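PDB 2Z1Q: acyl-CoA dehydrogenase from Thermus thermophilus, which probably catalyses the FAD-dependent dehydrogenation of saturated acyl-CoA thioesters to 2,3-dehydroacyl-CoA, handing the electrons to an acceptor. Local coordinates for residues B[453-458]-B[546-551]; B[76-81]-B[88-93]; B[190-195]-B[204-209]; B[22-27]-B[496-501]; B[97-102]-B[275-280]. All blocks are in the same frame, centred on the assembly; numbering follows the deposited sequence.

Contact 1: B[453-458]-B[546-551]; sequences LKKLAL and RRLTKR
No ring, carboxylate or guanidinium carries this contact; the flat group that matters is backbone, the peptide entering Leu456, whose N lies 3.7 Å from Leu548 CD1. Leu548 sits in a type I turn from Arg547 to Lys550, near the C-terminal end of helix 535-547, and its side chain packs onto helix 445-468. With CG anti to its own carbonyl carbon (chi1 -76°), it splits its two methyls: CD1 meets the backbone of Leu456, while CD2 lies 4.0 Å from both CB and CD of Lys455, the two side chains crossing at about a right angle. Lys455 suits this exposed spot because its methylenes pack while its amine leads away. Beside it, Leu456 CD2 touches Thr549 CG2 at 3.5 Å. Thr549 divides its two branches, the methyl facing the leucine and OG1 hydrogen-bonding with Gln522 of helix 505-528. Leu453 and Leu456 also pack on that helix. No hydrogen bond spans the two segments, so shape and the exclusion of water from aliphatic groups hold them together.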
# COMPACT_ATOMS: atom_id res chain seq x y z
N LEU B 453 -13.97 -23.52 6.26
CA LEU B 453 -12.67 -22.88 6.06
C LEU B 453 -11.65 -23.67 6.86
O LEU B 453 -10.59 -24.00 6.35
CB LEU B 453 -12.69 -21.42 6.54
CG LEU B 453 -13.55 -20.47 5.70
CD1 LEU B 453 -13.58 -19.08 6.32
CD2 LEU B 453 -12.99 -20.41 4.29
N LYS B 454 -12.00 -23.99 8.11
CA LYS B 454 -11.11 -24.77 8.97
C LYS B 454 -10.79 -26.09 8.29
O LYS B 454 -9.65 -26.53 8.28
CB LYS B 454 -11.76 -25.05 10.31
CG LYS B 454 -12.31 -23.81 10.98
CD LYS B 454 -12.92 -24.14 12.32
CE LYS B 454 -13.50 -22.89 12.95
NZ LYS B 454 -14.08 -23.20 14.29
N LYS B 455 -11.82 -26.71 7.71
CA LYS B 455 -11.62 -27.97 7.01
C LYS B 455 -10.73 -27.74 5.79
O LYS B 455 -9.85 -28.55 5.50
CB LYS B 455 -12.96 -28.56 6.56
CG LYS B 455 -13.87 -29.00 7.69
CD LYS B 455 -15.14 -29.66 7.16
CE LYS B 455 -15.99 -30.22 8.30
NZ LYS B 455 -16.52 -29.17 9.20
N LEU B 456 -10.96 -26.64 5.07
CA LEU B 456 -10.18 -26.33 3.87
C LEU B 456 -8.70 -26.31 4.21
O LEU B 456 -7.89 -26.93 3.51
CB LEU B 456 -10.60 -24.97 3.28
CG LEU B 456 -9.88 -24.53 2.00
CD1 LEU B 456 -10.19 -25.49 0.86
CD2 LEU B 456 -10.32 -23.12 1.63
N ALA B 457 -8.35 -25.59 5.27
CA ALA B 457 -6.97 -25.49 5.73
C ALA B 457 -6.42 -26.87 5.99
O ALA B 457 -5.34 -27.23 5.51
CB ALA B 457 -6.91 -24.65 7.01
N LEU B 458 -7.16 -27.66 6.77
CA LEU B 458 -6.73 -29.02 7.09
C LEU B 458 -6.51 -29.86 5.84
O LEU B 458 -5.56 -30.63 5.75
CB LEU B 458 -7.76 -29.70 7.99
CG LEU B 458 -7.76 -29.25 9.45
CD1 LEU B 458 -9.07 -29.62 10.14
CD2 LEU B 458 -6.57 -29.89 10.14
N ARG B 546 -13.77 -26.36 -3.56
CA ARG B 546 -14.85 -25.45 -3.94
C ARG B 546 -16.08 -25.58 -3.06
O ARG B 546 -16.68 -24.58 -2.66
CB ARG B 546 -15.27 -25.67 -5.40
CG ARG B 546 -14.15 -25.43 -6.40
CD ARG B 546 -14.69 -25.34 -7.83
NE ARG B 546 -13.62 -25.20 -8.81
CZ ARG B 546 -12.84 -26.20 -9.22
NH1 ARG B 546 -11.89 -25.97 -10.11
NH2 ARG B 546 -13.03 -27.43 -8.75
N ARG B 547 -16.47 -26.81 -2.75
CA ARG B 547 -17.64 -27.01 -1.91
C ARG B 547 -17.40 -26.48 -0.51
O ARG B 547 -18.30 -25.95 0.12
CB ARG B 547 -18.02 -28.50 -1.84
CG ARG B 547 -16.86 -29.46 -1.63
CD ARG B 547 -17.35 -30.90 -1.45
NE ARG B 547 -18.08 -31.06 -0.19
CZ ARG B 547 -17.50 -31.03 1.00
NH1 ARG B 547 -16.19 -30.85 1.10
NH2 ARG B 547 -18.23 -31.15 2.10
N LEU B 548 -16.17 -26.61 -0.04
CA LEU B 548 -15.83 -26.13 1.29
C LEU B 548 -15.82 -24.61 1.35
O LEU B 548 -15.71 -24.03 2.43
CB LEU B 548 -14.47 -26.70 1.74
CG LEU B 548 -14.43 -28.16 2.20
CD1 LEU B 548 -13.01 -28.52 2.56
CD2 LEU B 548 -15.34 -28.38 3.40
N THR B 549 -15.95 -23.97 0.19
CA THR B 549 -15.97 -22.51 0.12
C THR B 549 -17.22 -22.03 -0.62
O THR B 549 -17.36 -20.85 -0.93
CB THR B 549 -14.70 -21.97 -0.58
OG1 THR B 549 -14.56 -22.58 -1.87
CG2 THR B 549 -13.48 -22.29 0.25
N LYS B 550 -18.14 -22.96 -0.89
CA LYS B 550 -19.37 -22.63 -1.58
C LYS B 550 -20.23 -21.72 -0.71
O LYS B 550 -20.39 -21.95 0.48
CB LYS B 550 -20.15 -23.92 -1.91
CG LYS B 550 -20.58 -24.06 -3.38
CD LYS B 550 -19.37 -24.08 -4.35
CE LYS B 550 -19.82 -24.19 -5.82
NZ LYS B 550 -18.67 -24.23 -6.78
N ARG B 551 -20.77 -20.66 -1.31
CA ARG B 551 -21.62 -19.73 -0.58
C ARG B 551 -22.66 -19.12 -1.50
O ARG B 551 -22.56 -19.22 -2.72
CB ARG B 551 -20.78 -18.62 0.05
CG ARG B 551 -20.17 -17.65 -0.97
CD ARG B 551 -19.24 -16.66 -0.28
NE ARG B 551 -18.75 -15.61 -1.18
CZ ARG B 551 -19.51 -14.64 -1.69
NH1 ARG B 551 -20.81 -14.59 -1.41
NH2 ARG B 551 -18.98 -13.71 -2.48

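Contact 2: B[76-81]-B[88-93]; sequences AIDVPE and LPKVIS
In the N-terminal domain of the acyl-CoA dehydrogenase fold, a type I beta turn from Ala76 to Val79 packs against the lead-in to helix 90-99 and the first turn of that helix. In the lead-in, Leu88 N donates a nearly straight hydrogen bond to Ile77 O at 2.9 Å (168° at the hydrogen), received almost along the C=O axis. Ile77 supplies the apolar half: its CG2, anti to the backbone N, sits 3.8 Å from Ile92 CG2 and against Ser93 CB, a fit for a branched side chain. Asp78 supplies the polar half. Lys90, bent at chi2, swings back so that NZ makes a salt bridge of 3.1 Å with Asp78 OD2, approaching from above the carboxylate plane. Ser93 OG lies 3.1 Å from Asp78 OD2 as well. An alanine in place of Asp78 would remove the carboxylate and would probably leave the Lys90 ammonium without its anionic partner and the turn less firmly held. A water accepts from Lys90 NZ at 3.0 Å and donates to Asp78 O at 2.8 Å.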
# COMPACT_ATOMS: atom_id res chain seq x y z
N ALA B 76 3.95 0.26 34.30
CA ALA B 76 3.98 -0.79 35.32
C ALA B 76 2.89 -1.85 35.17
O ALA B 76 2.82 -2.79 35.96
CB ALA B 76 3.91 -0.16 36.71
N ILE B 77 2.06 -1.72 34.14
CA ILE B 77 0.97 -2.68 33.89
C ILE B 77 1.43 -4.14 33.82
O ILE B 77 0.83 -5.01 34.45
CB ILE B 77 0.25 -2.33 32.56
CG1 ILE B 77 -0.37 -0.94 32.67
CG2 ILE B 77 -0.82 -3.36 32.24
CD1 ILE B 77 -0.90 -0.43 31.36
N ASP B 78 2.48 -4.41 33.05
CA ASP B 78 2.99 -5.78 32.92
C ASP B 78 4.15 -6.11 33.85
O ASP B 78 4.85 -7.10 33.66
CB ASP B 78 3.41 -6.05 31.47
CG ASP B 78 2.22 -6.20 30.54
OD1 ASP B 78 2.33 -5.79 29.36
OD2 ASP B 78 1.18 -6.73 30.98
N VAL B 79 4.34 -5.28 34.87
CA VAL B 79 5.43 -5.50 35.82
C VAL B 79 4.94 -6.06 37.16
O VAL B 79 3.92 -5.61 37.70
CB VAL B 79 6.20 -4.18 36.10
CG1 VAL B 79 7.33 -4.44 37.09
CG2 VAL B 79 6.73 -3.60 34.80
N PRO B 80 5.66 -7.05 37.70
CA PRO B 80 5.28 -7.66 38.98
C PRO B 80 5.11 -6.62 40.10
O PRO B 80 5.78 -5.58 40.11
CB PRO B 80 6.42 -8.63 39.25
CG PRO B 80 6.80 -9.07 37.85
CD PRO B 80 6.80 -7.76 37.10
N GLU B 81 4.21 -6.91 41.03
CA GLU B 81 3.93 -6.01 42.14
C GLU B 81 5.10 -5.80 43.09
O GLU B 81 5.33 -4.69 43.56
CB GLU B 81 2.72 -6.53 42.91
CG GLU B 81 1.46 -6.54 42.08
CD GLU B 81 0.28 -7.12 42.81
OE1 GLU B 81 0.21 -8.36 42.97
OE2 GLU B 81 -0.60 -6.33 43.23
N LEU B 88 -1.10 -6.40 36.06
CA LEU B 88 -2.48 -6.49 35.63
C LEU B 88 -2.69 -7.44 34.46
O LEU B 88 -1.73 -7.83 33.78
CB LEU B 88 -2.98 -5.09 35.26
CG LEU B 88 -3.10 -4.09 36.41
CD1 LEU B 88 -3.29 -2.67 35.87
CD2 LEU B 88 -4.27 -4.49 37.31
N PRO B 89 -3.94 -7.86 34.23
CA PRO B 89 -4.26 -8.78 33.13
C PRO B 89 -3.81 -8.24 31.76
O PRO B 89 -3.93 -7.04 31.48
CB PRO B 89 -5.78 -8.90 33.22
CG PRO B 89 -6.03 -8.79 34.70
CD PRO B 89 -5.10 -7.66 35.12
N LYS B 90 -3.30 -9.14 30.92
CA LYS B 90 -2.82 -8.76 29.60
C LYS B 90 -3.81 -7.90 28.82
O LYS B 90 -3.42 -7.09 27.99
CB LYS B 90 -2.44 -10.02 28.82
CG LYS B 90 -1.40 -10.84 29.57
CD LYS B 90 -0.24 -9.95 30.02
CE LYS B 90 0.64 -10.63 31.06
NZ LYS B 90 1.62 -9.68 31.67
N VAL B 91 -5.10 -8.06 29.11
CA VAL B 91 -6.09 -7.26 28.42
C VAL B 91 -5.82 -5.77 28.59
O VAL B 91 -5.96 -5.00 27.64
CB VAL B 91 -7.52 -7.57 28.90
CG1 VAL B 91 -7.65 -7.35 30.40
CG2 VAL B 91 -8.50 -6.69 28.14
N ILE B 92 -5.44 -5.36 29.80
CA ILE B 92 -5.16 -3.95 30.11
C ILE B 92 -3.97 -3.40 29.31
O ILE B 92 -4.08 -2.34 28.68
CB ILE B 92 -4.88 -3.77 31.63
CG1 ILE B 92 -6.14 -4.09 32.43
CG2 ILE B 92 -4.42 -2.35 31.91
CD1 ILE B 92 -5.96 -3.91 33.93
N SER B 93 -2.84 -4.10 29.33
CA SER B 93 -1.69 -3.63 28.57
C SER B 93 -2.01 -3.63 27.07
O SER B 93 -1.44 -2.86 26.30
CB SER B 93 -0.46 -4.50 28.85
OG SER B 93 -0.77 -5.88 28.74
O HOH W 1 4.44 -9.59 32.54
O HOH W 2 0.89 -7.51 27.65

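Contact 3: B[190-195]-B[204-209]; sequences LFTVFA and AFLVER
The close-packed part of this antiparallel beta hairpin is its middle, where four backbone hydrogen bonds join two hydrogen-bonded pairs. Phe191 N to Val207 O and Val207 N to Phe191 O are both 2.8 Å. In the next such pair Val193 N reaches Phe205 O at 2.8 Å, and Phe205 N reaches Val193 O at 2.7 Å. On the face carrying these four residues, Val193 CG2 meets Val207 CG2 at 3.9 Å; beta-branched valines suit extended strands and fill the surface between the rings. On the other face Ala204 lays its CB over the Phe194 ring, a CH-pi contact 4.1 Å from the centroid and 19° off the normal, where a small methyl lets the ring lie close. The looser, solvent side is at Glu208, which is partly exposed and whose side chain scarcely meets the opposite strand. Beyond it the extended Arg209 brings NH1 to the Phe191 ring edge, 3.9 Å from Phe191 CZ, and NH1 also hydrogen-bonds to Ala188 O. In the middle beta domain, strand 190-197 pairs on its other side with strands 144-147 and 163-166, and strand 201-208 with strand 245-246; the Phe194 side chain meets FAD-binding Tyr146, its nearest atom about 7 Å from FAD.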
# COMPACT_ATOMS: atom_id res chain seq x y z
N LEU B 190 18.97 1.56 30.06
CA LEU B 190 19.29 0.14 30.16
C LEU B 190 19.20 -0.54 28.80
O LEU B 190 18.29 -0.29 28.02
CB LEU B 190 18.35 -0.55 31.15
CG LEU B 190 18.59 -2.04 31.41
CD1 LEU B 190 19.97 -2.24 32.03
CD2 LEU B 190 17.52 -2.58 32.34
N PHE B 191 20.16 -1.42 28.51
CA PHE B 191 20.21 -2.12 27.23
C PHE B 191 20.31 -3.64 27.39
O PHE B 191 21.23 -4.14 28.05
CB PHE B 191 21.41 -1.64 26.40
CG PHE B 191 21.23 -0.29 25.77
CD1 PHE B 191 20.73 -0.17 24.48
CD2 PHE B 191 21.60 0.87 26.46
CE1 PHE B 191 20.58 1.08 23.89
CE2 PHE B 191 21.46 2.13 25.86
CZ PHE B 191 20.95 2.23 24.58
N THR B 192 19.39 -4.38 26.79
CA THR B 192 19.47 -5.85 26.84
C THR B 192 20.13 -6.24 25.50
O THR B 192 19.52 -6.12 24.44
CB THR B 192 18.06 -6.50 26.98
OG1 THR B 192 17.51 -6.18 28.26
CG2 THR B 192 18.15 -8.02 26.87
N VAL B 193 21.39 -6.68 25.56
CA VAL B 193 22.12 -7.03 24.34
C VAL B 193 22.38 -8.52 24.18
O VAL B 193 22.74 -9.19 25.14
CB VAL B 193 23.47 -6.31 24.32
CG1 VAL B 193 24.18 -6.53 22.97
CG2 VAL B 193 23.26 -4.85 24.61
N PHE B 194 22.22 -9.03 22.96
CA PHE B 194 22.47 -10.44 22.73
C PHE B 194 23.82 -10.66 22.07
O PHE B 194 24.19 -9.97 21.11
CB PHE B 194 21.35 -11.05 21.87
CG PHE B 194 20.01 -11.09 22.56
CD1 PHE B 194 19.32 -9.91 22.82
CD2 PHE B 194 19.46 -12.29 22.98
CE1 PHE B 194 18.10 -9.94 23.48
CE2 PHE B 194 18.23 -12.33 23.65
CZ PHE B 194 17.55 -11.15 23.90
N ALA B 195 24.58 -11.62 22.60
CA ALA B 195 25.90 -11.97 22.09
C ALA B 195 26.19 -13.44 22.36
O ALA B 195 25.50 -14.09 23.16
CB ALA B 195 26.97 -11.11 22.74
N ALA B 204 22.03 -13.33 26.57
CA ALA B 204 21.56 -11.96 26.74
C ALA B 204 22.33 -11.31 27.88
O ALA B 204 22.65 -11.97 28.87
CB ALA B 204 20.08 -11.95 27.04
N PHE B 205 22.63 -10.02 27.74
CA PHE B 205 23.37 -9.26 28.75
C PHE B 205 22.73 -7.91 29.08
O PHE B 205 22.17 -7.24 28.21
CB PHE B 205 24.81 -8.99 28.29
CG PHE B 205 25.61 -10.22 28.01
CD1 PHE B 205 25.44 -10.93 26.82
CD2 PHE B 205 26.56 -10.67 28.92
CE1 PHE B 205 26.19 -12.07 26.55
CE2 PHE B 205 27.32 -11.81 28.66
CZ PHE B 205 27.13 -12.51 27.47
N LEU B 206 22.82 -7.50 30.34
CA LEU B 206 22.28 -6.21 30.78
C LEU B 206 23.44 -5.22 30.70
O LEU B 206 24.47 -5.42 31.35
CB LEU B 206 21.76 -6.30 32.21
CG LEU B 206 20.65 -7.34 32.46
CD1 LEU B 206 20.54 -7.62 33.96
CD2 LEU B 206 19.33 -6.83 31.89
N VAL B 207 23.29 -4.16 29.90
CA VAL B 207 24.34 -3.16 29.73
C VAL B 207 23.79 -1.78 30.02
O VAL B 207 22.80 -1.36 29.43
CB VAL B 207 24.91 -3.18 28.28
CG1 VAL B 207 26.12 -2.24 28.17
CG2 VAL B 207 25.29 -4.58 27.90
N GLU B 208 24.44 -1.08 30.94
CA GLU B 208 24.00 0.26 31.28
C GLU B 208 24.56 1.24 30.27
O GLU B 208 25.68 1.07 29.79
CB GLU B 208 24.46 0.59 32.70
CG GLU B 208 24.09 -0.53 33.67
CD GLU B 208 24.30 -0.16 35.12
OE1 GLU B 208 25.47 0.02 35.53
OE2 GLU B 208 23.30 -0.05 35.86
N ARG B 209 23.77 2.26 29.95
CA ARG B 209 24.18 3.25 28.97
C ARG B 209 25.57 3.82 29.24
O ARG B 209 26.38 3.93 28.33
CB ARG B 209 23.17 4.39 28.91
CG ARG B 209 23.40 5.31 27.74
CD ARG B 209 22.59 6.58 27.85
NE ARG B 209 22.71 7.39 26.64
CZ ARG B 209 22.11 7.10 25.49
NH1 ARG B 209 21.35 6.02 25.38
NH2 ARG B 209 22.30 7.88 24.43

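Contact 4: B[22-27]-B[496-501]; sequences VYTPED and LLRARR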
# COMPACT_ATOMS: atom_id res chain seq x y z
N VAL B 22 -16.29 -16.12 23.81
CA VAL B 22 -15.20 -15.29 23.32
C VAL B 22 -15.19 -13.97 24.08
O VAL B 22 -16.24 -13.39 24.33
CB VAL B 22 -15.33 -15.00 21.80
CG1 VAL B 22 -15.18 -16.28 21.00
CG2 VAL B 22 -16.66 -14.34 21.50
N TYR B 23 -14.00 -13.50 24.43
CA TYR B 23 -13.86 -12.23 25.13
C TYR B 23 -13.98 -11.13 24.08
O TYR B 23 -13.22 -11.11 23.12
CB TYR B 23 -12.50 -12.18 25.85
CG TYR B 23 -12.31 -10.97 26.76
CD1 TYR B 23 -11.62 -9.84 26.32
CD2 TYR B 23 -12.85 -10.96 28.05
CE1 TYR B 23 -11.50 -8.71 27.15
CE2 TYR B 23 -12.73 -9.84 28.88
CZ TYR B 23 -12.05 -8.72 28.42
OH TYR B 23 -11.96 -7.60 29.23
N THR B 24 -14.95 -10.24 24.26
CA THR B 24 -15.17 -9.15 23.31
C THR B 24 -14.88 -7.80 23.96
O THR B 24 -14.75 -7.70 25.18
CB THR B 24 -16.63 -9.10 22.81
OG1 THR B 24 -17.49 -8.77 23.90
CG2 THR B 24 -17.04 -10.43 22.21
N PRO B 25 -14.78 -6.74 23.14
CA PRO B 25 -14.51 -5.39 23.64
C PRO B 25 -15.59 -4.92 24.63
O PRO B 25 -15.28 -4.25 25.61
CB PRO B 25 -14.47 -4.55 22.37
CG PRO B 25 -13.97 -5.53 21.34
CD PRO B 25 -14.76 -6.77 21.67
N GLU B 26 -16.84 -5.28 24.37
CA GLU B 26 -17.91 -4.88 25.28
C GLU B 26 -17.89 -5.70 26.57
O GLU B 26 -18.75 -5.54 27.43
CB GLU B 26 -19.29 -4.98 24.60
CG GLU B 26 -19.41 -6.08 23.56
CD GLU B 26 -18.72 -5.75 22.24
OE1 GLU B 26 -18.35 -6.70 21.54
OE2 GLU B 26 -18.57 -4.55 21.90
N ASP B 27 -16.89 -6.57 26.71
CA ASP B 27 -16.75 -7.37 27.93
C ASP B 27 -15.69 -6.74 28.84
O ASP B 27 -15.28 -7.34 29.83
CB ASP B 27 -16.32 -8.80 27.61
CG ASP B 27 -17.45 -9.65 27.07
OD1 ASP B 27 -17.17 -10.50 26.21
OD2 ASP B 27 -18.60 -9.47 27.52
N LEU B 496 -17.97 -13.20 13.82
CA LEU B 496 -19.35 -13.69 13.80
C LEU B 496 -19.90 -13.96 15.19
O LEU B 496 -21.01 -13.55 15.51
CB LEU B 496 -19.44 -14.96 12.94
CG LEU B 496 -20.05 -14.80 11.54
CD1 LEU B 496 -19.56 -15.91 10.63
CD2 LEU B 496 -21.57 -14.81 11.64
N LEU B 497 -19.13 -14.66 16.01
CA LEU B 497 -19.57 -14.97 17.36
C LEU B 497 -19.83 -13.70 18.16
O LEU B 497 -20.72 -13.68 19.01
CB LEU B 497 -18.53 -15.83 18.07
CG LEU B 497 -18.30 -17.22 17.47
CD1 LEU B 497 -17.25 -17.97 18.26
CD2 LEU B 497 -19.61 -17.99 17.45
N ARG B 498 -19.06 -12.65 17.90
CA ARG B 498 -19.25 -11.40 18.62
C ARG B 498 -20.50 -10.68 18.11
O ARG B 498 -21.24 -10.08 18.89
CB ARG B 498 -18.02 -10.49 18.48
CG ARG B 498 -18.18 -9.07 19.05
CD ARG B 498 -16.94 -8.21 18.79
NE ARG B 498 -17.13 -6.81 19.19
CZ ARG B 498 -16.27 -5.82 18.93
NH1 ARG B 498 -16.55 -4.59 19.35
NH2 ARG B 498 -15.15 -6.06 18.26
N ALA B 499 -20.74 -10.76 16.80
CA ALA B 499 -21.90 -10.11 16.21
C ALA B 499 -23.22 -10.65 16.79
O ALA B 499 -24.20 -9.91 16.89
CB ALA B 499 -21.89 -10.30 14.70
N ARG B 500 -23.21 -11.93 17.17
CA ARG B 500 -24.38 -12.59 17.75
C ARG B 500 -24.73 -12.01 19.12
O ARG B 500 -25.91 -11.85 19.45
CB ARG B 500 -24.12 -14.10 17.87
CG ARG B 500 -24.03 -14.83 16.53
CD ARG B 500 -25.36 -14.80 15.80
NE ARG B 500 -25.22 -14.73 14.34
CZ ARG B 500 -24.69 -15.69 13.58
NH1 ARG B 500 -24.61 -15.52 12.27
NH2 ARG B 500 -24.25 -16.81 14.13
N ARG B 501 -23.71 -11.72 19.90
CA ARG B 501 -23.91 -11.14 21.23
C ARG B 501 -24.15 -9.65 21.11
O ARG B 501 -25.09 -9.11 21.69
CB ARG B 501 -22.67 -11.36 22.07
CG ARG B 501 -22.31 -12.81 22.22
CD ARG B 501 -21.01 -12.90 22.93
NE ARG B 501 -21.05 -12.13 24.16
CZ ARG B 501 -19.98 -11.85 24.90
NH1 ARG B 501 -20.11 -11.14 26.01
NH2 ARG B 501 -18.78 -12.27 24.52
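Two arginines one helical turn apart make the salt bridges. Arg498, extended from CG to NE with CG anti to the backbone N, grips Glu26 side-on: NE donates to OE1 at 2.7 Å and NH1 to OE2 at 3.3 Å, both on syn lone pairs but tilted from the guanidinium plane. Arg501, bent at chi3, meets Asp27 end-on and nearly coplanar, NH1 to OD2 at 2.7 Å and NH2 to OD1 at 2.9 Å. Asp27 OD1 also accepts a hydrogen bond from Thr24 N at 3.0 Å through its anti lone pair, which bridges the short 3-10 turn 25-27 and fixes the carboxylate. A leucine at Arg498 would lose the grip on Glu26 and the links to Glu317 and Ser318, and would probably loosen the docked turn. This turn lies in the loop before helix 30-54, and the contact docks it on helix 476-502 of the C-terminal helical region. Among the packing contacts, Pro25 CD sits 3.3 Å from Arg498 CZ, over the centre of one guanidinium face. Val22 CG1 meets Leu497 CD1 at 3.8 Å, the side chains crossing at about a right angle.

Contact 5: B[97-102]-B[275-280]; sequences AEELSG and AKRALE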
# COMPACT_ATOMS: atom_id res chain seq x y z
N ALA B 97 -2.05 -0.34 24.45
CA ALA B 97 -1.34 -0.34 23.18
C ALA B 97 -2.24 0.22 22.10
O ALA B 97 -1.83 1.05 21.30
CB ALA B 97 -0.91 -1.75 22.83
N GLU B 98 -3.50 -0.23 22.08
CA GLU B 98 -4.45 0.22 21.07
C GLU B 98 -4.70 1.73 21.12
O GLU B 98 -4.70 2.40 20.09
CB GLU B 98 -5.79 -0.53 21.18
CG GLU B 98 -6.90 0.04 20.26
CD GLU B 98 -8.28 -0.61 20.43
OE1 GLU B 98 -9.26 -0.05 19.92
OE2 GLU B 98 -8.38 -1.69 21.08
N GLU B 99 -4.91 2.26 22.33
CA GLU B 99 -5.18 3.69 22.50
C GLU B 99 -3.96 4.56 22.21
O GLU B 99 -4.08 5.74 21.88
CB GLU B 99 -5.71 3.95 23.92
CG GLU B 99 -7.13 3.40 24.19
CD GLU B 99 -8.15 3.80 23.13
OE1 GLU B 99 -7.97 4.86 22.49
OE2 GLU B 99 -9.13 3.06 22.94
N LEU B 100 -2.78 3.98 22.33
CA LEU B 100 -1.57 4.74 22.06
C LEU B 100 -1.21 4.85 20.57
O LEU B 100 -0.22 5.48 20.23
CB LEU B 100 -0.41 4.18 22.85
CG LEU B 100 -0.36 4.63 24.31
CD1 LEU B 100 0.81 3.95 24.96
CD2 LEU B 100 -0.24 6.15 24.42
N SER B 101 -2.03 4.24 19.71
CA SER B 101 -1.81 4.29 18.27
C SER B 101 -2.04 5.71 17.74
O SER B 101 -1.92 5.96 16.54
CB SER B 101 -2.75 3.32 17.54
OG SER B 101 -4.10 3.78 17.59
N GLY B 102 -2.37 6.63 18.64
CA GLY B 102 -2.60 8.00 18.23
C GLY B 102 -1.44 8.91 18.61
O GLY B 102 -1.45 10.11 18.32
N ALA B 275 -5.88 2.00 12.85
CA ALA B 275 -6.89 1.89 11.81
C ALA B 275 -8.11 2.75 12.17
O ALA B 275 -8.60 3.52 11.34
CB ALA B 275 -7.28 0.43 11.61
N LYS B 276 -8.57 2.64 13.42
CA LYS B 276 -9.72 3.43 13.87
C LYS B 276 -9.45 4.92 13.67
O LYS B 276 -10.30 5.66 13.18
CB LYS B 276 -10.02 3.18 15.36
CG LYS B 276 -10.51 1.77 15.68
CD LYS B 276 -10.80 1.61 17.16
CE LYS B 276 -11.44 0.26 17.45
NZ LYS B 276 -11.65 0.03 18.92
N ARG B 277 -8.25 5.37 14.04
CA ARG B 277 -7.92 6.78 13.89
C ARG B 277 -7.99 7.18 12.43
O ARG B 277 -8.55 8.23 12.09
CB ARG B 277 -6.53 7.08 14.43
CG ARG B 277 -6.28 6.51 15.79
CD ARG B 277 -7.31 7.02 16.77
NE ARG B 277 -7.61 6.01 17.77
CZ ARG B 277 -6.75 5.56 18.68
NH1 ARG B 277 -5.51 6.05 18.72
NH2 ARG B 277 -7.12 4.62 19.54
N ALA B 278 -7.38 6.37 11.57
CA ALA B 278 -7.38 6.66 10.14
C ALA B 278 -8.82 6.70 9.64
O ALA B 278 -9.15 7.48 8.73
CB ALA B 278 -6.58 5.60 9.38
N LEU B 279 -9.68 5.87 10.23
CA LEU B 279 -11.08 5.83 9.83
C LEU B 279 -11.79 7.11 10.27
O LEU B 279 -12.56 7.68 9.51
CB LEU B 279 -11.79 4.61 10.44
CG LEU B 279 -12.93 3.94 9.65
CD1 LEU B 279 -13.70 2.99 10.57
CD2 LEU B 279 -13.89 4.97 9.10
N GLU B 280 -11.51 7.58 11.49
CA GLU B 280 -12.12 8.82 11.99
C GLU B 280 -11.76 9.94 11.03
O GLU B 280 -12.63 10.72 10.61
CB GLU B 280 -11.59 9.17 13.39
CG GLU B 280 -11.82 8.09 14.43
CD GLU B 280 -11.28 8.46 15.80
OE1 GLU B 280 -11.40 7.63 16.73
OE2 GLU B 280 -10.72 9.57 15.95
O HOH W 3 -11.45 -2.00 21.48
O HOH W 4 -8.97 2.79 20.14
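Two salt bridges cross between neighbouring helices. Lys276, stretched out beyond CG, places NZ 2.6 Å from Glu98 OE1, on the syn lone pair, its chain crossing that of the glutamate at about a right angle. Glu98, with CG anti to the backbone N (chi1 172°) and extended beyond it, is long enough to meet it; its OE2 is held by Tyr321 OH, and Lys276 NZ has a second anionic partner in Glu317. The other pair is Glu99 OE1 and Arg277 NH2 at 3.1 Å, with carboxylate and guanidinium planes only 17° apart. Arg277 gets there by bending at chi2 and chi3.

The contact joins helix 90-99 of the N-terminal domain to helix 252-288, a long helix of the C-terminal helical domain, and Arg277 reaches over the C-terminal part of the shorter one. The weak hydrogen bonds of Arg277 go to carbonyls near there, NH2 to Glu98 O at 3.3 Å and NH1 to Glu99 O at 3.5 Å; a positive group would suit the partial negative charge expected towards the C-terminal end of a helix. Gly102 N is at the guanidinium edge.

Water links the charged groups. One molecule accepts from Arg277 NH2 at 2.7 Å and donates to Glu99 OE2 at 2.8 Å and Glu98 OE1 at 2.9 Å.

Contacts 2 and 5 share helix 90-99, contact 2 at its start and contact 5 towards its end, their centres 21 Å apart. Contact 4 joins the N-terminal region to a late helix, and the segments of contacts 2, 3 and 5 all fall between its own. It touches contact 2 through Tyr23 and Val91, and Glu317 ties it to contact 5, pairing with both Arg498 and Lys276. Contact 1, on the helix preceding 476-502, interleaves with contact 4 along the chain, about 24 Å away between centres. Contact 3, within the middle domain near FAD, is about 48 Å from contact 1 between centres. Contacts 4 and 5 thus bind the N-terminal region to C-terminal helices.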